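PDB 4ECM: glucose-1-phosphate thymidylyltransferase, which catalyses the transfer of a thymidylyl group from dTTP to glucose-1-phosphate, giving dTDP-glucose and pyrophosphate in the dTDP-L-rhamnose pathway. Local coordinates for residues V52-K66 with A253-N267. Numbering follows the deposited sequence. Where two conformers were deposited one is given.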
loop_
_atom_site.group_PDB
_atom_site.type_symbol
_atom_site.label_atom_id
_atom_site.label_comp_id
_atom_site.label_asym_id
_atom_site.label_seq_id
_atom_site.Cartn_x
_atom_site.Cartn_y
_atom_site.Cartn_z
ATOM N N VAL A 52 3.380 20.842 1.005
ATOM C CA VAL A 52 3.068 22.260 1.135
ATOM C C VAL A 52 4.211 22.782 2.019
ATOM O O VAL A 52 4.174 22.680 3.262
ATOM C CB VAL A 52 1.707 22.533 1.742
ATOM C CG1 VAL A 52 1.568 24.031 2.052
ATOM C CG2 VAL A 52 0.576 22.047 0.771
ATOM N N GLY A 53 5.245 23.314 1.384
ATOM C CA GLY A 53 6.429 23.710 2.133
ATOM C C GLY A 53 7.191 22.421 2.385
ATOM O O GLY A 53 7.281 21.557 1.503
ATOM N N ARG A 54 7.727 22.274 3.594
ATOM C CA ARG A 54 8.514 21.092 3.927
ATOM C C ARG A 54 7.713 20.025 4.672
ATOM O O ARG A 54 8.294 19.119 5.250
ATOM C CB ARG A 54 9.814 21.479 4.681
ATOM C CG ARG A 54 9.637 22.124 6.052
ATOM C CD ARG A 54 10.977 22.670 6.660
ATOM N NE ARG A 54 11.710 23.576 5.754
ATOM C CZ ARG A 54 12.956 23.392 5.304
ATOM N NH1 ARG A 54 13.695 22.362 5.715
ATOM N NH2 ARG A 54 13.492 24.282 4.468
ATOM N N TYR A 55 6.384 20.104 4.617
ATOM C CA TYR A 55 5.530 19.125 5.257
ATOM C C TYR A 55 4.415 18.707 4.310
ATOM O O TYR A 55 4.074 19.443 3.381
ATOM C CB TYR A 55 4.892 19.693 6.530
ATOM C CG TYR A 55 5.900 20.224 7.513
ATOM C CD1 TYR A 55 6.645 19.362 8.301
ATOM C CD2 TYR A 55 6.130 21.580 7.632
ATOM C CE1 TYR A 55 7.576 19.835 9.189
ATOM C CE2 TYR A 55 7.051 22.058 8.517
ATOM C CZ TYR A 55 7.776 21.182 9.301
ATOM O OH TYR A 55 8.709 21.669 10.200
ATOM N N PRO A 56 3.853 17.512 4.527
ATOM C CA PRO A 56 2.661 17.112 3.795
ATOM C C PRO A 56 1.551 18.081 4.155
ATOM O O PRO A 56 1.481 18.522 5.293
ATOM C CB PRO A 56 2.332 15.738 4.356
ATOM C CG PRO A 56 3.513 15.288 5.037
ATOM C CD PRO A 56 4.338 16.458 5.418
ATOM N N MET A 57 0.697 18.397 3.198
ATOM C CA MET A 57 -0.373 19.366 3.386
ATOM C C MET A 57 -1.152 19.193 4.693
ATOM O O MET A 57 -1.425 20.165 5.378
ATOM C CB MET A 57 -1.334 19.279 2.197
ATOM C CG MET A 57 -2.500 20.265 2.200
ATOM S SD MET A 57 -3.636 20.010 0.800
ATOM C CE MET A 57 -2.532 20.079 -0.646
ATOM N N ILE A 58 -1.484 17.955 5.042
ATOM C CA ILE A 58 -2.323 17.696 6.218
ATOM C C ILE A 58 -1.670 18.057 7.551
ATOM O O ILE A 58 -2.377 18.315 8.532
ATOM C CB ILE A 58 -2.873 16.239 6.208
ATOM C CG1 ILE A 58 -4.084 16.103 7.141
ATOM C CG2 ILE A 58 -1.784 15.224 6.503
ATOM C CD1 ILE A 58 -4.793 14.790 6.975
ATOM N N TYR A 59 -0.334 18.093 7.598
ATOM C CA TYR A 59 0.362 18.454 8.836
ATOM C C TYR A 59 -0.011 19.854 9.293
ATOM O O TYR A 59 -0.025 20.123 10.482
ATOM C CB TYR A 59 1.884 18.401 8.683
ATOM C CG TYR A 59 2.544 17.056 8.906
ATOM C CD1 TYR A 59 1.884 15.866 8.635
ATOM C CD2 TYR A 59 3.883 16.983 9.306
ATOM C CE1 TYR A 59 2.517 14.636 8.810
ATOM C CE2 TYR A 59 4.521 15.759 9.477
ATOM C CZ TYR A 59 3.830 14.593 9.222
ATOM O OH TYR A 59 4.449 13.386 9.400
ATOM N N HIS A 60 -0.288 20.742 8.350
ATOM C CA HIS A 60 -0.622 22.125 8.686
ATOM C C HIS A 60 -1.894 22.192 9.534
ATOM O O HIS A 60 -1.922 22.896 10.531
ATOM C CB HIS A 60 -0.746 22.998 7.429
ATOM C CG HIS A 60 0.538 23.145 6.677
ATOM N ND1 HIS A 60 1.363 24.239 6.820
ATOM C CD2 HIS A 60 1.172 22.306 5.820
ATOM C CE1 HIS A 60 2.435 24.084 6.058
ATOM N NE2 HIS A 60 2.351 22.912 5.450
ATOM N N ALA A 61 -2.907 21.422 9.154
ATOM C CA ALA A 61 -4.174 21.403 9.870
ATOM C C ALA A 61 -3.996 20.815 11.269
ATOM O O ALA A 61 -4.560 21.323 12.259
ATOM C CB ALA A 61 -5.207 20.630 9.077
ATOM N N VAL A 62 -3.193 19.762 11.356
ATOM C CA VAL A 62 -2.901 19.122 12.636
ATOM C C VAL A 62 -2.218 20.138 13.583
ATOM O O VAL A 62 -2.630 20.303 14.724
ATOM C CB VAL A 62 -2.013 17.869 12.449
ATOM C CG1 VAL A 62 -1.565 17.302 13.801
ATOM C CG2 VAL A 62 -2.755 16.786 11.598
ATOM N N TYR A 63 -1.205 20.845 13.079
ATOM C CA TYR A 63 -0.478 21.807 13.890
ATOM C C TYR A 63 -1.402 22.959 14.329
ATOM O O TYR A 63 -1.298 23.419 15.461
ATOM C CB TYR A 63 0.732 22.345 13.125
ATOM C CG TYR A 63 1.736 23.117 13.987
ATOM C CD1 TYR A 63 2.721 22.439 14.708
ATOM C CD2 TYR A 63 1.713 24.507 14.061
ATOM C CE1 TYR A 63 3.641 23.121 15.486
ATOM C CE2 TYR A 63 2.628 25.205 14.843
ATOM C CZ TYR A 63 3.591 24.504 15.550
ATOM O OH TYR A 63 4.514 25.163 16.324
ATOM N N LYS A 64 -2.294 23.425 13.440
ATOM C CA LYS A 64 -3.227 24.490 13.804
ATOM C C LYS A 64 -4.065 24.097 15.018
ATOM O O LYS A 64 -4.257 24.892 15.934
ATOM C CB LYS A 64 -4.185 24.830 12.658
ATOM C CG LYS A 64 -3.589 25.567 11.501
ATOM C CD LYS A 64 -3.107 26.975 11.880
ATOM C CE LYS A 64 -2.485 27.640 10.665
ATOM N NZ LYS A 64 -1.758 28.865 10.990
ATOM N N LEU A 65 -4.583 22.876 15.000
ATOM C CA LEU A 65 -5.409 22.378 16.096
ATOM C C LEU A 65 -4.563 22.158 17.355
ATOM O O LEU A 65 -4.930 22.582 18.456
ATOM C CB LEU A 65 -6.141 21.103 15.675
ATOM C CG LEU A 65 -7.201 21.286 14.580
ATOM C CD1 LEU A 65 -7.608 19.952 13.954
ATOM C CD2 LEU A 65 -8.430 22.058 15.119
ATOM N N LYS A 66 -3.411 21.536 17.195
ATOM C CA LYS A 66 -2.557 21.286 18.340
ATOM C C LYS A 66 -2.193 22.587 19.064
ATOM O O LYS A 66 -2.229 22.643 20.291
ATOM C CB LYS A 66 -1.269 20.596 17.942
ATOM C CG LYS A 66 -0.406 20.263 19.162
ATOM C CD LYS A 66 0.962 19.834 18.767
ATOM C CE LYS A 66 1.795 19.468 19.995
ATOM N NZ LYS A 66 3.180 19.096 19.601
ATOM N N ALA A 253 0.466 28.036 -2.216
ATOM C CA ALA A 253 0.540 27.572 -0.826
ATOM C C ALA A 253 1.977 27.145 -0.519
ATOM O O ALA A 253 2.515 27.472 0.539
ATOM C CB ALA A 253 -0.435 26.406 -0.593
ATOM N N ASN A 254 2.600 26.416 -1.446
ATOM C CA ASN A 254 3.995 26.028 -1.260
ATOM C C ASN A 254 4.931 27.210 -1.062
ATOM O O ASN A 254 5.771 27.181 -0.150
ATOM C CB ASN A 254 4.521 25.145 -2.403
ATOM C CG ASN A 254 4.236 23.687 -2.171
ATOM O OD1 ASN A 254 5.073 22.986 -1.613
ATOM N ND2 ASN A 254 3.038 23.229 -2.534
ATOM N N ALA A 255 4.787 28.239 -1.894
ATOM C CA ALA A 255 5.639 29.421 -1.789
ATOM C C ALA A 255 5.377 30.126 -0.457
ATOM O O ALA A 255 6.309 30.491 0.246
ATOM C CB ALA A 255 5.414 30.390 -2.968
ATOM N N LEU A 256 4.107 30.307 -0.117
ATOM C CA LEU A 256 3.741 30.957 1.138
ATOM C C LEU A 256 4.223 30.215 2.381
ATOM O O LEU A 256 4.499 30.835 3.405
ATOM C CB LEU A 256 2.217 31.112 1.229
ATOM C CG LEU A 256 1.615 32.195 0.317
ATOM C CD1 LEU A 256 0.067 32.165 0.281
ATOM C CD2 LEU A 256 2.117 33.573 0.771
ATOM N N ALA A 257 4.347 28.893 2.262
ATOM C CA ALA A 257 4.683 28.026 3.376
ATOM C C ALA A 257 6.153 27.762 3.607
ATOM O O ALA A 257 6.478 27.050 4.552
ATOM C CB ALA A 257 3.965 26.658 3.192
ATOM N N ARG A 258 7.035 28.340 2.794
ATOM C CA ARG A 258 8.469 28.006 2.850
ATOM C C ARG A 258 9.111 28.020 4.233
ATOM O O ARG A 258 9.842 27.108 4.572
ATOM C CB ARG A 258 9.291 28.930 1.937
ATOM C CG ARG A 258 10.781 28.547 1.846
ATOM C CD ARG A 258 11.610 29.661 1.191
ATOM N NE ARG A 258 11.690 30.822 2.071
ATOM C CZ ARG A 258 12.146 32.022 1.719
ATOM N NH1 ARG A 258 12.560 32.253 0.488
ATOM N NH2 ARG A 258 12.156 33.008 2.606
ATOM N N ASP A 259 8.848 29.049 5.024
ATOM C CA ASP A 259 9.502 29.176 6.330
ATOM C C ASP A 259 8.715 28.625 7.499
ATOM O O ASP A 259 9.092 28.829 8.656
ATOM C CB ASP A 259 9.869 30.638 6.574
ATOM C CG ASP A 259 10.825 31.176 5.517
ATOM O OD1 ASP A 259 11.678 30.407 5.014
ATOM O OD2 ASP A 259 10.719 32.371 5.184
ATOM N N ILE A 260 7.629 27.917 7.224
ATOM C CA ILE A 260 6.844 27.324 8.297
ATOM C C ILE A 260 7.627 26.146 8.877
ATOM O O ILE A 260 8.020 25.225 8.153
ATOM C CB ILE A 260 5.444 26.896 7.824
ATOM C CG1 ILE A 260 4.593 28.140 7.509
ATOM C CG2 ILE A 260 4.742 26.042 8.899
ATOM C CD1 ILE A 260 3.286 27.826 6.804
ATOM N N ASN A 261 7.830 26.193 10.193
ATOM C CA ASN A 261 8.580 25.183 10.930
ATOM C C ASN A 261 7.742 24.651 12.094
ATOM O O ASN A 261 7.295 25.425 12.945
ATOM C CB ASN A 261 9.859 25.825 11.481
ATOM C CG ASN A 261 10.783 24.829 12.163
ATOM O OD1 ASN A 261 10.627 23.607 12.038
ATOM N ND2 ASN A 261 11.784 25.353 12.871
ATOM N N PHE A 262 7.543 23.339 12.143
ATOM C CA PHE A 262 6.741 22.749 13.202
ATOM C C PHE A 262 7.574 22.111 14.310
ATOM O O PHE A 262 7.029 21.459 15.204
ATOM C CB PHE A 262 5.748 21.713 12.635
ATOM C CG PHE A 262 4.737 22.286 11.687
ATOM C CD1 PHE A 262 4.139 23.499 11.934
ATOM C CD2 PHE A 262 4.349 21.581 10.568
ATOM C CE1 PHE A 262 3.203 24.021 11.062
ATOM C CE2 PHE A 262 3.415 22.090 9.695
ATOM C CZ PHE A 262 2.836 23.312 9.949
ATOM N N GLY A 263 8.883 22.269 14.261
ATOM C CA GLY A 263 9.719 21.695 15.304
ATOM C C GLY A 263 9.958 20.211 15.123
ATOM O O GLY A 263 9.401 19.576 14.210
ATOM N N LYS A 264 10.752 19.649 16.028
ATOM C CA LYS A 264 11.185 18.258 15.915
ATOM C C LYS A 264 10.113 17.192 16.050
ATOM O O LYS A 264 10.343 16.073 15.608
ATOM C CB LYS A 264 12.354 17.949 16.858
ATOM C CG LYS A 264 12.043 18.023 18.330
ATOM C CD LYS A 264 13.207 17.428 19.139
ATOM C CE LYS A 264 12.976 17.532 20.645
ATOM N NZ LYS A 264 14.064 16.858 21.421
ATOM N N GLN A 265 8.960 17.501 16.640
ATOM C CA GLN A 265 7.898 16.486 16.711
ATOM C C GLN A 265 7.352 16.121 15.322
ATOM O O GLN A 265 6.947 14.978 15.098
ATOM C CB GLN A 265 6.740 16.900 17.624
ATOM C CG GLN A 265 7.000 16.650 19.108
ATOM C CD GLN A 265 5.733 16.754 19.931
ATOM O OE1 GLN A 265 5.018 17.748 19.851
ATOM N NE2 GLN A 265 5.452 15.728 20.734
ATOM N N PHE A 266 7.357 17.090 14.404
ATOM C CA PHE A 266 6.853 16.902 13.042
ATOM C C PHE A 266 7.975 16.630 12.035
ATOM O O PHE A 266 7.712 16.415 10.863
ATOM C CB PHE A 266 6.062 18.132 12.613
ATOM C CG PHE A 266 4.782 18.348 13.397
ATOM C CD1 PHE A 266 3.546 18.168 12.796
ATOM C CD2 PHE A 266 4.820 18.731 14.732
ATOM C CE1 PHE A 266 2.381 18.370 13.507
ATOM C CE2 PHE A 266 3.664 18.929 15.447
ATOM C CZ PHE A 266 2.443 18.748 14.844
ATOM N N ASN A 267 9.218 16.640 12.519
ATOM C CA ASN A 267 10.431 16.420 11.703
ATOM C C ASN A 267 10.641 17.395 10.550
ATOM O O ASN A 267 11.771 17.840 10.321
ATOM C CB ASN A 267 10.491 14.984 11.188
ATOM C CG ASN A 267 10.836 14.006 12.278
ATOM O OD1 ASN A 267 11.811 14.204 13.010
ATOM N ND2 ASN A 267 10.057 12.928 12.386
HETATM O O HOH W 1 7.250 24.554 5.507
HETATM O O HOH W 2 11.009 25.030 3.166
HETATM O O HOH W 3 6.871 13.504 10.662
HETATM O O HOH W 4 5.427 27.383 14.937
#
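V52 lays CG1 against CB of A257, 3.7 Å away, while G53 N donates a hydrogen bond to N254 OD1 (3.0 Å), coming from above the amide plane. That oxygen also accepts from Q251 of the second subunit, and N254 ND2 is bound to L250 O and P51 O. One water takes the N-H of R54 and donates to the carbonyls of A257 and I260, bridging the type II' turn 52-55 to the backbone of 257-260. Y55 points its ring toward segment 253-267, CG anti to its carbonyl carbon (chi1 -55°), with I260 O and F266 O near the ring edge: F262 CD2 sits over the centre of one face, R54 CG lies toward the rim of the opposite face, and the hydroxyl oxygen accepts a practically straight bond from F262 N (OH to N 2.8 Å). Helix 57-67 packs on the central sheet of the Rossmann-like nucleotidyltransferase fold, touching strands 25-30 and 125-130; the C-terminal tail crosses its outer side through an aromatic cluster. There F266 turns its edge toward the face of Y59 in an offset edge-to-face pair, planes 73° apart, and Y59 OH shares a water with F266 O. H60 turns one ring face to the edge of F262, centroids 5.2 Å apart, its rotation fixed by NE2 donating to V52 O (2.9 Å). From V62, CG1 meets the rim of F266 at CE1. With CG anti to the backbone N (chi1 -167°), Y63 forms an offset stack with F262, centroids 4.2 Å apart, and points its edge into the face of F266, whose CZ lies 3.7 Å from Y63 CD1.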